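Local coordinates for Serine/threonine-protein kinase pelle (Drosophila melanogaster, PDB 1D2Z), which is a serine/threonine kinase essential to Toll receptor signalling in embryonic dorsoventral polarity, and binds Tube through its death domain, at residues Q23-L28 against N91-I96; Q36-V41 against L83-L89; Q47-I51 against E64-I68; V77-F81 against I96-V100. All coordinates share one frame; numbering follows the deposited sequence.

In the fold
The four contacts knit the six-helix Pelle death domain. Interaction 3 joins consecutive helices 45-56 and 61-73, whereas interaction 1 brings the first helix, 18-31, against the last, 90-95; their centres lie about 17 Å apart on opposite sides of the chain's centre. Interactions 2 and 4 both use helix 77-86, which meets helix 34-40 in 2 and the chain after helix 90-95 in 4. Interactions 1 and 4, whose centres are about 10 Å apart, share Ile96. Along the chain, 3 falls within the span of 2, and 2 within 1; 4 opens after 3 closes and alternates with 1 and 2. Helices 45-56, 61-73 and 77-86 serve both core packing and Tube binding.

Interaction 1. Residues Q23-L28 against N91-I96; sequences QLCAHL and NAMRLI
Leu95 lays its CD1 methyl over the backbone of helix 18-31, 4.0 Å from Leu24 CA and 3.9 Å from His27 CB, with the carbonyl of Gln23 also within reach. The segments 23-28 and 91-95 run nearly antiparallel, their axes at 172° and 9.8 Å apart, and the CA atoms of Leu24 and Leu95 come nearest across the pair. A branched leucine suits this position because one methyl can settle among three residues of the facing helix. Leu24 answers from the other helix with both branches: CD1 rests 4.0 Å from Ala92 CB, while CD2 meets Ile96 CG2 at 3.9 Å. The small Ala92 methyl fits between Leu24 CD1 and Leu28 CD2, which both touch it.

His27 has its CG anti to the backbone N (chi1 168°), which carries the imidazole across to the start of helix 90-95. There NE2 lies 3.7 Å from Asn91 CB, and the imidazole and amide planes are nearly perpendicular, 86° apart. One water sits in the plane of the ring, 2.9 Å from His27 NE2, and weakly accepts the N-H of Ala92. Another gives its two hydrogens to Gln23 OE1 and Leu95 O, linking a side chain to a backbone carbonyl. Phe84 of helix 77-86 packs on Ala92 and Ile96.

The chemistry is therefore divided: hydrocarbon fills the middle, while the polar groups of Gln23 and His27 reach the opposite helix through water rather than by direct hydrogen bonds.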
# COMPACT_ATOMS: atom_id res chain seq x y z
N GLN A 23 -9.73 7.59 19.91
CA GLN A 23 -11.04 7.21 20.45
C GLN A 23 -11.48 5.90 19.80
O GLN A 23 -11.87 4.95 20.48
CB GLN A 23 -12.11 8.26 20.11
CG GLN A 23 -12.19 9.44 21.04
CD GLN A 23 -13.36 10.35 20.68
OE1 GLN A 23 -13.52 10.73 19.52
NE2 GLN A 23 -14.19 10.67 21.67
N LEU A 24 -11.42 5.88 18.47
CA LEU A 24 -11.81 4.71 17.70
C LEU A 24 -11.05 3.46 18.11
O LEU A 24 -11.66 2.43 18.43
CB LEU A 24 -11.64 4.98 16.21
CG LEU A 24 -12.09 3.88 15.24
CD1 LEU A 24 -13.58 3.56 15.42
CD2 LEU A 24 -11.79 4.32 13.82
N CYS A 25 -9.72 3.55 18.13
CA CYS A 25 -8.90 2.41 18.48
C CYS A 25 -9.10 1.94 19.91
O CYS A 25 -9.17 0.74 20.17
CB CYS A 25 -7.42 2.66 18.16
SG CYS A 25 -7.14 2.82 16.39
N ALA A 26 -9.24 2.88 20.85
CA ALA A 26 -9.48 2.52 22.24
C ALA A 26 -10.80 1.73 22.33
O ALA A 26 -10.88 0.72 23.03
CB ALA A 26 -9.55 3.78 23.13
N HIS A 27 -11.80 2.17 21.58
CA HIS A 27 -13.11 1.53 21.56
C HIS A 27 -13.04 0.12 20.95
O HIS A 27 -13.54 -0.84 21.54
CB HIS A 27 -14.10 2.39 20.78
CG HIS A 27 -15.39 1.70 20.47
ND1 HIS A 27 -16.27 1.27 21.44
CD2 HIS A 27 -15.95 1.36 19.28
CE1 HIS A 27 -17.31 0.69 20.87
NE2 HIS A 27 -17.14 0.74 19.56
N LEU A 28 -12.41 0.00 19.79
CA LEU A 28 -12.27 -1.28 19.11
C LEU A 28 -11.42 -2.27 19.91
O LEU A 28 -11.66 -3.48 19.88
CB LEU A 28 -11.69 -1.07 17.71
CG LEU A 28 -12.52 -0.21 16.74
CD1 LEU A 28 -11.70 0.07 15.49
CD2 LEU A 28 -13.83 -0.91 16.38
N ASN A 91 -21.38 1.76 17.25
CA ASN A 91 -20.71 2.80 18.03
C ASN A 91 -19.39 3.21 17.37
O ASN A 91 -18.93 4.33 17.55
CB ASN A 91 -20.51 2.36 19.48
CG ASN A 91 -21.77 2.57 20.31
OD1 ASN A 91 -22.32 3.67 20.36
ND2 ASN A 91 -22.22 1.51 20.98
N ALA A 92 -18.81 2.30 16.59
CA ALA A 92 -17.56 2.60 15.87
C ALA A 92 -17.92 3.57 14.74
O ALA A 92 -17.24 4.57 14.52
CB ALA A 92 -16.93 1.32 15.31
N MET A 93 -19.03 3.28 14.06
CA MET A 93 -19.53 4.13 12.97
C MET A 93 -19.82 5.55 13.50
O MET A 93 -19.50 6.54 12.85
CB MET A 93 -20.83 3.55 12.40
CG MET A 93 -20.66 2.22 11.68
SD MET A 93 -22.22 1.36 11.45
CE MET A 93 -22.94 2.31 10.17
N ARG A 94 -20.43 5.63 14.68
CA ARG A 94 -20.76 6.93 15.25
C ARG A 94 -19.51 7.76 15.53
O ARG A 94 -19.50 8.97 15.29
CB ARG A 94 -21.59 6.77 16.53
CG ARG A 94 -22.44 8.00 16.84
CD ARG A 94 -23.28 7.79 18.09
NE ARG A 94 -22.42 7.56 19.24
CZ ARG A 94 -21.87 8.52 19.98
NH1 ARG A 94 -22.10 9.80 19.71
NH2 ARG A 94 -20.97 8.19 20.89
N LEU A 95 -18.44 7.11 16.00
CA LEU A 95 -17.20 7.80 16.31
C LEU A 95 -16.56 8.48 15.11
O LEU A 95 -15.83 9.46 15.26
CB LEU A 95 -16.20 6.85 16.99
CG LEU A 95 -16.52 6.54 18.46
CD1 LEU A 95 -15.54 5.50 19.00
CD2 LEU A 95 -16.48 7.82 19.29
N ILE A 96 -16.83 7.96 13.91
CA ILE A 96 -16.27 8.54 12.69
C ILE A 96 -17.32 9.19 11.79
O ILE A 96 -17.03 9.53 10.64
CB ILE A 96 -15.48 7.50 11.85
CG1 ILE A 96 -16.36 6.29 11.51
CG2 ILE A 96 -14.21 7.08 12.57
CD1 ILE A 96 -15.77 5.39 10.43
O HOH W 1 -15.06 11.17 17.35
O HOH W 2 -19.02 -0.37 17.72

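Interaction 2. Residues Q36-V41 against L83-L89; sequences QLATAV and LFKKLKL
Two leucines take different first torsions, and their methyls meet: Leu37 holds CG anti to its carbonyl carbon (chi1 -68°), whereas Leu83 holds CG anti to the backbone N (chi1 172°). Leu37 CD2 lies 3.8 Å from Leu83 CD2 and 3.7 Å from Leu87 CD1. The same methyl also approaches the rim of the Phe84 ring, near the ring plane, and Leu89 CD1. Leu83 CD1 lies on Ala40 CB at 3.9 Å, and both methyls of Leu83 border Val41 CG1. The short side chain of Ala40 suits a position whose CB points toward the facing helix.

This is one of the helix packings of the death-domain bundle, made where both helices end. Helix 77-86 finishes in a Schellman motif: Leu89 N bonds to Phe84 O at 2.8 Å, Lys88 N to Lys85 O, and Lys88 adopts the positive phi of the C-prime residue. Leu87, just before that residue, and Leu89, just after it, both point toward helix 34-40, and Leu89 is the N-cap residue of the next helix.

At the solvent-exposed border, Gln36 stretches out to meet Leu87 from the opposite direction, its NE2 3.6 Å from Leu87 CD2, with its aliphatic CG also beside that methyl. Phe65 and Trp69 of helix 61-73 extend the apolar layer inward, and Leu83 additionally packs on Ile147 of the Tube chain.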
# COMPACT_ATOMS: atom_id res chain seq x y z
N GLN A 36 -11.70 -10.04 14.08
CA GLN A 36 -12.91 -10.00 13.27
C GLN A 36 -12.70 -9.04 12.10
O GLN A 36 -13.09 -9.32 10.97
CB GLN A 36 -14.09 -9.56 14.14
CG GLN A 36 -15.45 -9.85 13.54
CD GLN A 36 -16.58 -9.57 14.52
OE1 GLN A 36 -16.45 -9.79 15.72
NE2 GLN A 36 -17.70 -9.10 14.00
N LEU A 37 -12.05 -7.90 12.37
CA LEU A 37 -11.77 -6.91 11.33
C LEU A 37 -10.83 -7.52 10.29
O LEU A 37 -11.09 -7.44 9.09
CB LEU A 37 -11.13 -5.65 11.94
CG LEU A 37 -11.99 -4.76 12.85
CD1 LEU A 37 -11.10 -3.73 13.56
CD2 LEU A 37 -13.07 -4.07 12.04
N ALA A 38 -9.74 -8.12 10.75
CA ALA A 38 -8.74 -8.73 9.88
C ALA A 38 -9.34 -9.84 9.02
O ALA A 38 -9.04 -9.93 7.83
CB ALA A 38 -7.59 -9.27 10.71
N THR A 39 -10.19 -10.66 9.62
CA THR A 39 -10.82 -11.76 8.88
C THR A 39 -11.79 -11.23 7.83
O THR A 39 -11.80 -11.71 6.70
CB THR A 39 -11.55 -12.74 9.83
OG1 THR A 39 -10.60 -13.31 10.74
CG2 THR A 39 -12.22 -13.87 9.03
N ALA A 40 -12.56 -10.20 8.20
CA ALA A 40 -13.54 -9.61 7.30
C ALA A 40 -12.96 -9.03 6.02
O ALA A 40 -13.62 -9.04 4.98
CB ALA A 40 -14.35 -8.54 8.04
N VAL A 41 -11.75 -8.47 6.10
CA VAL A 41 -11.10 -7.90 4.91
C VAL A 41 -10.09 -8.88 4.33
O VAL A 41 -9.37 -8.57 3.38
CB VAL A 41 -10.41 -6.55 5.22
CG1 VAL A 41 -11.43 -5.57 5.79
CG2 VAL A 41 -9.26 -6.75 6.18
N LEU A 83 -17.17 -1.04 6.53
CA LEU A 83 -16.69 -2.25 7.19
C LEU A 83 -17.36 -2.38 8.55
O LEU A 83 -17.82 -3.46 8.93
CB LEU A 83 -15.18 -2.22 7.36
CG LEU A 83 -14.55 -3.35 8.20
CD1 LEU A 83 -14.82 -4.72 7.58
CD2 LEU A 83 -13.05 -3.12 8.34
N PHE A 84 -17.40 -1.27 9.29
CA PHE A 84 -18.03 -1.26 10.60
C PHE A 84 -19.51 -1.64 10.43
O PHE A 84 -20.05 -2.44 11.19
CB PHE A 84 -17.92 0.13 11.24
CG PHE A 84 -16.53 0.52 11.64
CD1 PHE A 84 -15.57 -0.45 11.94
CD2 PHE A 84 -16.18 1.87 11.74
CE1 PHE A 84 -14.29 -0.08 12.36
CE2 PHE A 84 -14.90 2.25 12.16
CZ PHE A 84 -13.95 1.27 12.47
N LYS A 85 -20.13 -1.08 9.39
CA LYS A 85 -21.54 -1.35 9.11
C LYS A 85 -21.78 -2.83 8.86
O LYS A 85 -22.74 -3.40 9.39
CB LYS A 85 -22.01 -0.53 7.90
CG LYS A 85 -23.49 -0.69 7.57
CD LYS A 85 -23.88 0.13 6.35
CE LYS A 85 -25.36 -0.02 6.01
NZ LYS A 85 -25.74 -1.39 5.57
N LYS A 86 -20.89 -3.46 8.10
CA LYS A 86 -21.00 -4.89 7.80
C LYS A 86 -20.84 -5.75 9.05
O LYS A 86 -21.50 -6.77 9.19
CB LYS A 86 -19.98 -5.30 6.73
CG LYS A 86 -20.03 -6.78 6.36
CD LYS A 86 -19.46 -7.07 4.97
CE LYS A 86 -17.94 -7.00 4.93
NZ LYS A 86 -17.45 -7.44 3.59
N LEU A 87 -19.97 -5.32 9.96
CA LEU A 87 -19.74 -6.06 11.19
C LEU A 87 -20.63 -5.54 12.33
O LEU A 87 -20.45 -5.94 13.49
CB LEU A 87 -18.27 -5.95 11.60
CG LEU A 87 -17.23 -6.59 10.68
CD1 LEU A 87 -15.83 -6.34 11.23
CD2 LEU A 87 -17.49 -8.09 10.56
N LYS A 88 -21.60 -4.71 11.98
CA LYS A 88 -22.53 -4.09 12.94
C LYS A 88 -21.88 -3.45 14.17
O LYS A 88 -22.32 -3.65 15.30
CB LYS A 88 -23.70 -5.01 13.31
CG LYS A 88 -23.38 -6.47 13.59
CD LYS A 88 -24.63 -7.23 14.03
CE LYS A 88 -25.77 -7.09 13.02
NZ LYS A 88 -25.46 -7.67 11.68
N LEU A 89 -20.80 -2.71 13.92
CA LEU A 89 -20.09 -1.99 14.97
C LEU A 89 -20.61 -0.55 14.89
O LEU A 89 -19.92 0.36 14.43
CB LEU A 89 -18.58 -2.05 14.72
CG LEU A 89 -17.98 -3.46 14.78
CD1 LEU A 89 -16.53 -3.44 14.32
CD2 LEU A 89 -18.10 -4.03 16.19

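Interaction 3. Residues Q47-I51 against E64-I68; sequences QVEQI and EFLNI
The polar part of the contact joins Gln50 and Glu64. Gln50 NE2 donates to Glu64 OE2 over 2.6 Å with an N-H...O angle of 154°; the oxygen is approached nearly along its C-O axis and lies close to the amide plane, although amide and carboxylate are turned 50° from each other. The long glutamine reaches out fully extended, whereas Glu64 bends at chi2, which turns its carboxylate to meet the amide. Gln50 NE2 also makes a weak hydrogen bond to Asn29 OD1 of the Tube chain. Gln47 uses its polar end within Pelle, OE1 accepting from Tyr44 N and NE2 bonding to Tyr73 OH.

The rest is van der Waals packing. Ile68 sends CD1 into the facing helix, 3.7 Å from Ile51 CG1, and its methyls also press on polar atoms of Gln47, CD1 3.5 Å from the carbonyl O and CG2 3.5 Å from NE2. Ile51 CD1 lies near the plane of the Phe65 ring, at its edge, and 4.1 Å from Phe65 CB. The methylene CG of Glu64 closes over Ile51 CA, so an acidic residue contributes hydrocarbon as well as charge.

Segments 47-51 and 64-68 cross at 145° with axes 9.7 Å apart, a tilted, roughly antiparallel pair in the death-domain six-helix bundle, on the side that meets Tube. Helix 34-40 flanks it through Trp34 on Ile51 and Leu37 on Phe65, while Leu66 turns to helix 18-31.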
# COMPACT_ATOMS: atom_id res chain seq x y z
N GLN A 47 0.18 -10.43 8.02
CA GLN A 47 -0.47 -9.20 8.47
C GLN A 47 -1.18 -9.45 9.80
O GLN A 47 -1.04 -8.67 10.75
CB GLN A 47 -1.44 -8.70 7.39
CG GLN A 47 -0.73 -8.44 6.06
CD GLN A 47 -1.65 -8.01 4.94
OE1 GLN A 47 -2.62 -8.70 4.61
NE2 GLN A 47 -1.32 -6.88 4.32
N VAL A 48 -1.90 -10.57 9.87
CA VAL A 48 -2.62 -10.98 11.08
C VAL A 48 -1.63 -11.14 12.23
O VAL A 48 -1.86 -10.65 13.34
CB VAL A 48 -3.37 -12.32 10.85
CG1 VAL A 48 -4.01 -12.81 12.14
CG2 VAL A 48 -4.44 -12.15 9.77
N GLU A 49 -0.51 -11.80 11.95
CA GLU A 49 0.52 -12.02 12.96
C GLU A 49 1.16 -10.71 13.41
O GLU A 49 1.50 -10.56 14.58
CB GLU A 49 1.60 -12.98 12.44
CG GLU A 49 2.67 -13.35 13.46
CD GLU A 49 2.10 -13.86 14.78
OE1 GLU A 49 1.12 -14.64 14.76
OE2 GLU A 49 2.63 -13.48 15.84
N GLN A 50 1.33 -9.78 12.48
CA GLN A 50 1.91 -8.48 12.80
C GLN A 50 1.01 -7.76 13.80
O GLN A 50 1.50 -7.13 14.74
CB GLN A 50 2.08 -7.65 11.51
CG GLN A 50 2.64 -6.24 11.71
CD GLN A 50 2.79 -5.48 10.40
OE1 GLN A 50 3.10 -6.08 9.36
NE2 GLN A 50 2.58 -4.17 10.43
N ILE A 51 -0.31 -7.88 13.63
CA ILE A 51 -1.26 -7.26 14.55
C ILE A 51 -1.20 -7.95 15.91
O ILE A 51 -1.05 -7.29 16.94
CB ILE A 51 -2.72 -7.34 14.04
CG1 ILE A 51 -2.85 -6.64 12.67
CG2 ILE A 51 -3.66 -6.68 15.05
CD1 ILE A 51 -4.16 -6.91 11.96
N GLU A 64 -3.01 -1.02 14.73
CA GLU A 64 -2.14 -1.77 13.84
C GLU A 64 -2.95 -2.23 12.63
O GLU A 64 -2.45 -2.24 11.50
CB GLU A 64 -1.51 -2.97 14.56
CG GLU A 64 -0.38 -3.64 13.77
CD GLU A 64 0.74 -2.67 13.39
OE1 GLU A 64 1.03 -1.74 14.18
OE2 GLU A 64 1.32 -2.83 12.30
N PHE A 65 -4.19 -2.64 12.86
CA PHE A 65 -5.06 -3.05 11.77
C PHE A 65 -5.24 -1.85 10.82
O PHE A 65 -5.15 -2.01 9.59
CB PHE A 65 -6.43 -3.52 12.28
CG PHE A 65 -7.46 -3.70 11.19
CD1 PHE A 65 -7.47 -4.84 10.40
CD2 PHE A 65 -8.39 -2.69 10.92
CE1 PHE A 65 -8.38 -4.98 9.35
CE2 PHE A 65 -9.30 -2.82 9.88
CZ PHE A 65 -9.30 -3.97 9.09
N LEU A 66 -5.48 -0.66 11.37
CA LEU A 66 -5.63 0.53 10.53
C LEU A 66 -4.33 0.84 9.79
O LEU A 66 -4.37 1.28 8.65
CB LEU A 66 -6.06 1.74 11.35
CG LEU A 66 -7.46 1.73 11.97
CD1 LEU A 66 -7.70 3.06 12.71
CD2 LEU A 66 -8.51 1.53 10.89
N ASN A 67 -3.20 0.63 10.46
CA ASN A 67 -1.89 0.87 9.84
C ASN A 67 -1.71 -0.01 8.61
O ASN A 67 -1.24 0.45 7.57
CB ASN A 67 -0.75 0.59 10.84
CG ASN A 67 -0.54 1.73 11.85
OD1 ASN A 67 -0.97 2.86 11.63
ND2 ASN A 67 0.13 1.42 12.95
N ILE A 68 -2.11 -1.27 8.72
CA ILE A 68 -1.99 -2.22 7.61
C ILE A 68 -3.04 -2.01 6.52
O ILE A 68 -2.70 -1.73 5.37
CB ILE A 68 -2.06 -3.69 8.12
CG1 ILE A 68 -0.87 -3.98 9.04
CG2 ILE A 68 -2.06 -4.67 6.95
CD1 ILE A 68 -0.98 -5.26 9.85

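Interaction 4. Residues V77-F81 against I96-V100; sequences VQTLF and IKDYV
The first turn of helix 77-86 faces a short irregular run after helix 90-95, in which a 3-10 turn at 97-98 leads into an extended Val100 and the CA atoms of Gln78 and Val100 approach to 5.9 Å. Val100 directs its side chain at the helix: CG2 touches Val77 CG1 at 3.8 Å and Phe81 CB at 4.0 Å, and CG1 lies over one face of the Phe81 ring. Ile96 meets that ring differently. Its CG1 stands between the backbone N and the carbonyl carbon (chi1 56°), a choice that carries CD1 to the ring edge, in plane and 4.0 Å from Phe81 CD1, and to 3.8 Å from Phe81 CA. Two aliphatic residues thus hold one phenyl from face and rim. The CG1 of compact, branched Val77 touches both Val100 CG2 and Tyr99 CB, 4.0 Å from the latter.

The contact packs the chain after the last helix of the death-domain bundle against helix 77-86. Lys97 NZ and Asp98 OD1 form a 2.9 Å salt bridge, the ammonium meeting the syn side of the carboxylate. Leu80 continues the core toward Leu66 and Trp69 of helix 61-73. Leu149 of the Tube chain packs on Gln78 and Phe81.

Hydrocarbon packing alone joins the two segments, so their fit depends on the shapes of valine, isoleucine and phenylalanine, while the charged pair stays within its own turn, Asp98 being exposed.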
# COMPACT_ATOMS: atom_id res chain seq x y z
N VAL A 77 -12.07 6.70 4.84
CA VAL A 77 -12.88 6.63 6.04
C VAL A 77 -14.25 6.06 5.69
O VAL A 77 -14.84 5.33 6.48
CB VAL A 77 -13.03 8.01 6.72
CG1 VAL A 77 -13.88 7.90 7.96
CG2 VAL A 77 -11.66 8.55 7.11
N GLN A 78 -14.75 6.37 4.50
CA GLN A 78 -16.05 5.84 4.09
C GLN A 78 -16.01 4.31 4.00
O GLN A 78 -16.93 3.63 4.46
CB GLN A 78 -16.51 6.44 2.76
CG GLN A 78 -17.90 5.98 2.35
CD GLN A 78 -18.37 6.59 1.04
OE1 GLN A 78 -18.66 5.87 0.09
NE2 GLN A 78 -18.47 7.91 1.00
N THR A 79 -14.92 3.78 3.45
CA THR A 79 -14.77 2.33 3.33
C THR A 79 -14.68 1.71 4.73
O THR A 79 -15.24 0.64 4.97
CB THR A 79 -13.56 1.96 2.45
OG1 THR A 79 -13.75 2.52 1.15
CG2 THR A 79 -13.41 0.45 2.32
N LEU A 80 -14.05 2.42 5.66
CA LEU A 80 -13.93 1.97 7.04
C LEU A 80 -15.33 1.96 7.67
O LEU A 80 -15.70 1.03 8.40
CB LEU A 80 -13.01 2.91 7.83
CG LEU A 80 -12.79 2.58 9.31
CD1 LEU A 80 -12.11 1.21 9.46
CD2 LEU A 80 -11.95 3.67 9.94
N PHE A 81 -16.11 2.99 7.36
CA PHE A 81 -17.49 3.13 7.84
C PHE A 81 -18.30 1.91 7.37
O PHE A 81 -19.00 1.28 8.16
CB PHE A 81 -18.08 4.44 7.29
CG PHE A 81 -19.42 4.81 7.86
CD1 PHE A 81 -19.51 5.44 9.11
CD2 PHE A 81 -20.59 4.57 7.14
CE1 PHE A 81 -20.76 5.83 9.62
CE2 PHE A 81 -21.84 4.96 7.65
CZ PHE A 81 -21.92 5.59 8.89
N ILE A 96 -16.83 7.96 13.91
CA ILE A 96 -16.27 8.54 12.69
C ILE A 96 -17.32 9.19 11.79
O ILE A 96 -17.03 9.53 10.64
CB ILE A 96 -15.48 7.50 11.85
CG1 ILE A 96 -16.36 6.29 11.51
CG2 ILE A 96 -14.21 7.08 12.57
CD1 ILE A 96 -15.77 5.39 10.43
N LYS A 97 -18.52 9.42 12.32
CA LYS A 97 -19.60 10.02 11.54
C LYS A 97 -19.26 11.39 10.98
O LYS A 97 -19.71 11.75 9.90
CB LYS A 97 -20.89 10.11 12.36
CG LYS A 97 -20.87 11.16 13.46
CD LYS A 97 -22.13 11.10 14.33
CE LYS A 97 -22.01 12.00 15.55
NZ LYS A 97 -21.85 13.45 15.17
N ASP A 98 -18.43 12.13 11.70
CA ASP A 98 -18.05 13.49 11.30
C ASP A 98 -17.07 13.57 10.12
O ASP A 98 -16.85 14.65 9.57
CB ASP A 98 -17.50 14.25 12.51
CG ASP A 98 -18.46 14.21 13.70
OD1 ASP A 98 -19.68 14.34 13.49
OD2 ASP A 98 -17.99 14.06 14.85
N TYR A 99 -16.52 12.42 9.72
CA TYR A 99 -15.57 12.36 8.61
C TYR A 99 -16.16 11.62 7.42
O TYR A 99 -15.45 11.22 6.50
CB TYR A 99 -14.28 11.70 9.07
CG TYR A 99 -13.58 12.48 10.15
CD1 TYR A 99 -12.69 13.50 9.83
CD2 TYR A 99 -13.84 12.22 11.50
CE1 TYR A 99 -12.07 14.26 10.82
CE2 TYR A 99 -13.23 12.98 12.50
CZ TYR A 99 -12.35 13.99 12.15
OH TYR A 99 -11.76 14.75 13.13
N VAL A 100 -17.47 11.44 7.47
CA VAL A 100 -18.23 10.75 6.44
C VAL A 100 -19.44 11.65 6.13
O VAL A 100 -19.81 12.49 6.94
CB VAL A 100 -18.71 9.37 6.96
CG1 VAL A 100 -19.71 8.76 6.03
CG2 VAL A 100 -17.52 8.43 7.13